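Local coordinates for protein putative mannose-6-phosphate isomerase YvyI (Bacillus subtilis, PDB 1QWR) that probably interconverts D-mannose 6-phosphate and D-fructose 6-phosphate as a zinc-dependent type 1 phosphomannose isomerase, with one zinc ion bound per subunit, at residues T118-Y122 / Y250-K255; F83-T87 / I315-I319. One frame throughout, in Å; residues are numbered along the deposited sequence.

Contact 1 (T118-Y122 / Y250-K255); sequences TECWY and YFSVYK. With ZN (zinc ion), chain E.
F251 presses its ring against the backbone and side chains of 118-122, and with C120 and V253 it makes the tight part of the contact. Its CZ lies 3.7 Å from C of E119, while the carbonyl oxygens of T118 and E119 lie at the ring edge, in its plane. C120 SG comes to 3.5 Å from CE1 of F251, an oblique sulfur-aromatic contact about 49° off the ring normal; with SG tucked between backbone N and carbonyl carbon (chi1 68°), the sulfur also reaches 3.7 Å from CG2 of V253. Packing is looser at the two ends, where Y250 and K255 are partly exposed. At one, T118 turns CG2 to CD2 of Y250 at 3.8 Å, the two side chains crossing at about a right angle, and its OG1 accepts a hydrogen bond from the backbone N of S172. At the other, the K255 chain, bent at chi3 (77°), passes CD beside the phenol end of Y122, and NZ donates a 3.1 Å hydrogen bond to OH of Y122. E119 points away from 250-255, while T118 and C120 on the other side of the same strand pack against it; the extended E119 chain carries OE2 to the zinc ion at 2.5 Å, alongside H101, H176 and a water. Strand 119-126 is held by backbone bonds between strands 167-170 and 182-189, whereas strand 252-259 runs between 240-247 and 312-318; the two segments point almost the same way and meet through side chains, with F245 and I315 beside the Y122 end.

Contact 2 (F83-T87 / I315-I319); sequences FPLLT and IVSHI
Apolar contact is concentrated at the C-terminal residue, where I319 turns CG2 onto the ring of P84 and the end of L85. CG of P84 and CG2 of I319 are 3.5 Å apart, tighter than usual for two carbons, and the side chains cross at about a right angle. CD1 of L85 approaches CG2 of I319 at 4.1 Å. With CG anti to the carbonyl carbon (chi1 -58°) and the chain then extended, CD1 of L85 also lies 4.2 Å from OG of S317. I272 of strand 271-276 touches both L85 and S317, and F251 packs on L85, adding to the apolar surroundings. The polar link is made through water. One water joins T87 and S317, 2.8 Å from OG1 of T87 and 2.9 Å from OG of S317, which gives each of these buried hydroxyls a partner. A further bond lies within 315-319: ND1 of H318 gives its hydrogen to the terminal O of I319 at 2.7 Å, the acceptor lying near the imidazole plane, although the donor stands above the carbonyl plane. NE2 of H318 is hydrogen-bonded to OH of Y254, so both ring nitrogens are engaged and the imidazole's rotation is fixed. The strand segments 85-87 and 315-318 run nearly antiparallel (171°) but 9.4 Å apart, too far for backbone pairing. Such side-chain packing is consistent with the interior of a cupin beta-barrel (jelly roll), where two antiparallel sheets face each other, here joining strand 85-92 of the catalytic region to the C-terminal strand 312-318.

Overall arrangement
Both contacts join the N-terminal catalytic region to the C-terminal cupin region, and both are buried near the centre of the chain, contact 1 opening toward the surface at Y250 and K255, contact 2 at I319. Strands 252-259 and 312-318 are antiparallel neighbours, linked by a probable hydrogen bond from N of Y254 to O of V316; on the catalytic side, strands 119-126 and 85-92 both pair with 182-189. Contact 1 buries about twice the surface (343 against 174 Å²) and centres on an aromatic ring and a single cysteine sulfur, with a lysine-tyrosine hydrogen bond at one end and zinc on its far side. Contact 2 is leaner, combining a water bridge with aliphatic packing.

Contact 1 (T118-Y122 / Y250-K255)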
loop_
_atom_site.group_PDB
_atom_site.type_symbol
_atom_site.label_atom_id
_atom_site.label_comp_id
_atom_site.label_asym_id
_atom_site.label_seq_id
_atom_site.Cartn_x
_atom_site.Cartn_y
_atom_site.Cartn_z
ATOM N N THR A 118 4.670 5.107 7.452
ATOM C CA THR A 118 4.292 6.204 6.569
ATOM C C THR A 118 3.734 5.407 5.373
ATOM O O THR A 118 4.232 4.319 5.072
ATOM C CB THR A 118 5.526 7.009 6.170
ATOM O OG1 THR A 118 5.850 7.886 7.255
ATOM C CG2 THR A 118 5.273 7.842 4.893
ATOM N N GLU A 119 2.695 5.920 4.715
ATOM C CA GLU A 119 2.081 5.192 3.611
ATOM C C GLU A 119 1.395 6.145 2.643
ATOM O O GLU A 119 1.397 7.356 2.835
ATOM C CB GLU A 119 1.044 4.212 4.166
ATOM C CG GLU A 119 -0.041 4.954 4.955
ATOM C CD GLU A 119 -1.074 4.044 5.570
ATOM O OE1 GLU A 119 -0.780 2.857 5.768
ATOM O OE2 GLU A 119 -2.190 4.531 5.860
ATOM N N CYS A 120 0.833 5.590 1.579
ATOM C CA CYS A 120 0.123 6.411 0.614
ATOM C C CYS A 120 -0.956 5.572 -0.068
ATOM O O CYS A 120 -0.904 4.319 -0.085
ATOM C CB CYS A 120 1.106 7.023 -0.394
ATOM S SG CYS A 120 1.868 5.784 -1.482
ATOM N N TRP A 121 -1.952 6.261 -0.598
ATOM C CA TRP A 121 -3.079 5.605 -1.230
ATOM C C TRP A 121 -3.329 6.066 -2.646
ATOM O O TRP A 121 -3.348 7.273 -2.920
ATOM C CB TRP A 121 -4.378 5.884 -0.464
ATOM C CG TRP A 121 -4.385 5.477 0.943
ATOM C CD1 TRP A 121 -3.858 4.339 1.474
ATOM C CD2 TRP A 121 -4.998 6.189 2.027
ATOM N NE1 TRP A 121 -4.106 4.294 2.825
ATOM C CE2 TRP A 121 -4.802 5.420 3.191
ATOM C CE3 TRP A 121 -5.692 7.405 2.123
ATOM C CZ2 TRP A 121 -5.274 5.821 4.442
ATOM C CZ3 TRP A 121 -6.168 7.810 3.372
ATOM C CH2 TRP A 121 -5.956 7.021 4.514
ATOM N N TYR A 122 -3.492 5.105 -3.545
ATOM C CA TYR A 122 -3.876 5.431 -4.904
ATOM C C TYR A 122 -5.283 4.869 -4.976
ATOM O O TYR A 122 -5.497 3.675 -4.749
ATOM C CB TYR A 122 -3.022 4.729 -5.967
ATOM C CG TYR A 122 -3.615 4.910 -7.336
ATOM C CD1 TYR A 122 -3.552 6.152 -7.976
ATOM C CD2 TYR A 122 -4.318 3.867 -7.974
ATOM C CE1 TYR A 122 -4.177 6.359 -9.209
ATOM C CE2 TYR A 122 -4.947 4.068 -9.216
ATOM C CZ TYR A 122 -4.875 5.322 -9.822
ATOM O OH TYR A 122 -5.552 5.569 -11.010
ATOM N N TYR A 250 10.635 7.685 2.163
ATOM C CA TYR A 250 10.447 6.248 2.301
ATOM C C TYR A 250 10.150 5.502 1.017
ATOM O O TYR A 250 10.381 4.302 0.944
ATOM C CB TYR A 250 9.324 5.965 3.305
ATOM C CG TYR A 250 9.597 6.551 4.670
ATOM C CD1 TYR A 250 10.415 5.895 5.586
ATOM C CD2 TYR A 250 9.112 7.814 5.002
ATOM C CE1 TYR A 250 10.750 6.497 6.811
ATOM C CE2 TYR A 250 9.435 8.418 6.207
ATOM C CZ TYR A 250 10.254 7.762 7.106
ATOM O OH TYR A 250 10.586 8.401 8.285
ATOM N N PHE A 251 9.640 6.208 0.012
ATOM C CA PHE A 251 9.310 5.591 -1.272
ATOM C C PHE A 251 8.911 6.626 -2.305
ATOM O O PHE A 251 8.633 7.778 -1.970
ATOM C CB PHE A 251 8.139 4.590 -1.108
ATOM C CG PHE A 251 6.960 5.136 -0.312
ATOM C CD1 PHE A 251 6.096 6.092 -0.862
ATOM C CD2 PHE A 251 6.731 4.688 1.006
ATOM C CE1 PHE A 251 5.007 6.609 -0.112
ATOM C CE2 PHE A 251 5.650 5.189 1.769
ATOM C CZ PHE A 251 4.785 6.148 1.221
ATOM N N SER A 252 8.904 6.195 -3.562
ATOM C CA SER A 252 8.491 7.015 -4.710
ATOM C C SER A 252 7.440 6.113 -5.365
ATOM O O SER A 252 7.659 4.892 -5.507
ATOM C CB SER A 252 9.655 7.246 -5.685
ATOM O OG SER A 252 10.672 8.081 -5.095
ATOM N N VAL A 253 6.317 6.697 -5.763
ATOM C CA VAL A 253 5.237 5.922 -6.360
ATOM C C VAL A 253 4.812 6.548 -7.672
ATOM O O VAL A 253 4.738 7.775 -7.766
ATOM C CB VAL A 253 4.035 5.855 -5.401
ATOM C CG1 VAL A 253 2.930 4.920 -5.986
ATOM C CG2 VAL A 253 4.522 5.324 -4.032
ATOM N N TYR A 254 4.504 5.696 -8.652
ATOM C CA TYR A 254 4.151 6.140 -10.002
ATOM C C TYR A 254 3.034 5.316 -10.617
ATOM O O TYR A 254 2.752 4.206 -10.185
ATOM C CB TYR A 254 5.331 5.951 -10.943
ATOM C CG TYR A 254 6.647 6.430 -10.436
ATOM C CD1 TYR A 254 7.234 7.582 -10.962
ATOM C CD2 TYR A 254 7.331 5.728 -9.440
ATOM C CE1 TYR A 254 8.457 8.016 -10.522
ATOM C CE2 TYR A 254 8.567 6.163 -8.983
ATOM C CZ TYR A 254 9.129 7.316 -9.538
ATOM O OH TYR A 254 10.382 7.744 -9.139
ATOM N N LYS A 255 2.420 5.865 -11.663
ATOM C CA LYS A 255 1.403 5.128 -12.392
ATOM C C LYS A 255 1.901 5.032 -13.834
ATOM O O LYS A 255 2.362 6.031 -14.406
ATOM C CB LYS A 255 0.040 5.834 -12.374
ATOM C CG LYS A 255 -1.003 5.091 -13.236
ATOM C CD LYS A 255 -2.458 5.482 -12.917
ATOM C CE LYS A 255 -2.830 6.818 -13.509
ATOM N NZ LYS A 255 -4.331 7.022 -13.401
HETATM ZN ZN ZN E . -3.596 3.197 7.447
HETATM O O HOH W 1 -2.267 1.058 6.810
#

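Contact 2 (F83-T87 / I315-I319)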
loop_
_atom_site.group_PDB
_atom_site.type_symbol
_atom_site.label_atom_id
_atom_site.label_comp_id
_atom_site.label_asym_id
_atom_site.label_seq_id
_atom_site.Cartn_x
_atom_site.Cartn_y
_atom_site.Cartn_z
ATOM N N PHE A 83 13.298 -5.989 4.097
ATOM C CA PHE A 83 12.797 -5.424 2.827
ATOM C C PHE A 83 12.011 -4.219 3.389
ATOM O O PHE A 83 11.221 -4.359 4.315
ATOM C CB PHE A 83 11.875 -6.436 2.161
ATOM C CG PHE A 83 11.251 -5.939 0.884
ATOM C CD1 PHE A 83 11.967 -5.983 -0.325
ATOM C CD2 PHE A 83 9.945 -5.442 0.885
ATOM C CE1 PHE A 83 11.378 -5.542 -1.520
ATOM C CE2 PHE A 83 9.347 -5.000 -0.298
ATOM C CZ PHE A 83 10.068 -5.053 -1.505
ATOM N N PRO A 84 12.188 -3.026 2.798
ATOM C CA PRO A 84 11.534 -1.826 3.310
ATOM C C PRO A 84 10.076 -1.480 3.148
ATOM O O PRO A 84 9.544 -0.681 3.939
ATOM C CB PRO A 84 12.430 -0.714 2.756
ATOM C CG PRO A 84 12.755 -1.216 1.394
ATOM C CD PRO A 84 13.061 -2.718 1.648
ATOM N N LEU A 85 9.434 -2.051 2.143
ATOM C CA LEU A 85 8.062 -1.697 1.872
ATOM C C LEU A 85 7.051 -2.828 1.960
ATOM O O LEU A 85 7.405 -3.997 2.119
ATOM C CB LEU A 85 8.012 -1.050 0.473
ATOM C CG LEU A 85 8.888 0.205 0.262
ATOM C CD1 LEU A 85 8.845 0.632 -1.209
ATOM C CD2 LEU A 85 8.393 1.348 1.144
ATOM N N LEU A 86 5.780 -2.451 1.823
ATOM C CA LEU A 86 4.677 -3.387 1.841
ATOM C C LEU A 86 3.596 -2.797 0.953
ATOM O O LEU A 86 3.226 -1.636 1.114
ATOM C CB LEU A 86 4.177 -3.578 3.270
ATOM C CG LEU A 86 2.814 -4.240 3.497
ATOM C CD1 LEU A 86 2.823 -5.671 2.947
ATOM C CD2 LEU A 86 2.543 -4.239 5.022
ATOM N N THR A 87 3.120 -3.586 -0.013
ATOM C CA THR A 87 2.096 -3.111 -0.932
ATOM C C THR A 87 0.857 -3.973 -0.788
ATOM O O THR A 87 0.939 -5.204 -0.834
ATOM C CB THR A 87 2.575 -3.202 -2.389
ATOM O OG1 THR A 87 3.802 -2.471 -2.536
ATOM C CG2 THR A 87 1.534 -2.642 -3.334
ATOM N N ILE A 315 0.825 0.274 -11.027
ATOM C CA ILE A 315 1.236 1.236 -9.999
ATOM C C ILE A 315 2.592 0.630 -9.630
ATOM O O ILE A 315 2.704 -0.587 -9.351
ATOM C CB ILE A 315 0.332 1.242 -8.760
ATOM C CG1 ILE A 315 -1.046 1.821 -9.124
ATOM C CG2 ILE A 315 0.984 2.091 -7.654
ATOM C CD1 ILE A 315 -0.973 3.254 -9.706
ATOM N N VAL A 316 3.618 1.461 -9.662
ATOM C CA VAL A 316 4.982 1.013 -9.404
ATOM C C VAL A 316 5.629 1.871 -8.328
ATOM O O VAL A 316 5.342 3.082 -8.210
ATOM C CB VAL A 316 5.813 1.112 -10.720
ATOM C CG1 VAL A 316 7.236 0.659 -10.484
ATOM C CG2 VAL A 316 5.146 0.284 -11.826
ATOM N N SER A 317 6.497 1.246 -7.530
ATOM C CA SER A 317 7.201 1.960 -6.470
ATOM C C SER A 317 8.645 1.464 -6.304
ATOM O O SER A 317 9.028 0.403 -6.813
ATOM C CB SER A 317 6.453 1.822 -5.133
ATOM O OG SER A 317 6.463 0.468 -4.642
ATOM N N HIS A 318 9.451 2.283 -5.648
ATOM C CA HIS A 318 10.834 1.919 -5.370
ATOM C C HIS A 318 11.280 2.775 -4.207
ATOM O O HIS A 318 10.565 3.708 -3.811
ATOM C CB HIS A 318 11.731 2.103 -6.612
ATOM C CG HIS A 318 11.898 3.528 -7.057
ATOM N ND1 HIS A 318 12.716 4.419 -6.401
ATOM C CD2 HIS A 318 11.394 4.196 -8.126
ATOM C CE1 HIS A 318 12.714 5.576 -7.047
ATOM N NE2 HIS A 318 11.922 5.466 -8.097
ATOM N N ILE A 319 12.437 2.471 -3.631
ATOM C CA ILE A 319 12.868 3.274 -2.498
ATOM C C ILE A 319 13.592 4.534 -2.916
ATOM O O ILE A 319 14.080 4.580 -4.068
ATOM C CB ILE A 319 13.735 2.452 -1.516
ATOM C CG1 ILE A 319 14.832 1.696 -2.265
ATOM C CG2 ILE A 319 12.852 1.468 -0.776
ATOM C CD1 ILE A 319 15.538 0.660 -1.409
ATOM O OXT ILE A 319 13.642 5.461 -2.079
HETATM O O HOH W 2 3.745 -0.372 -4.321
#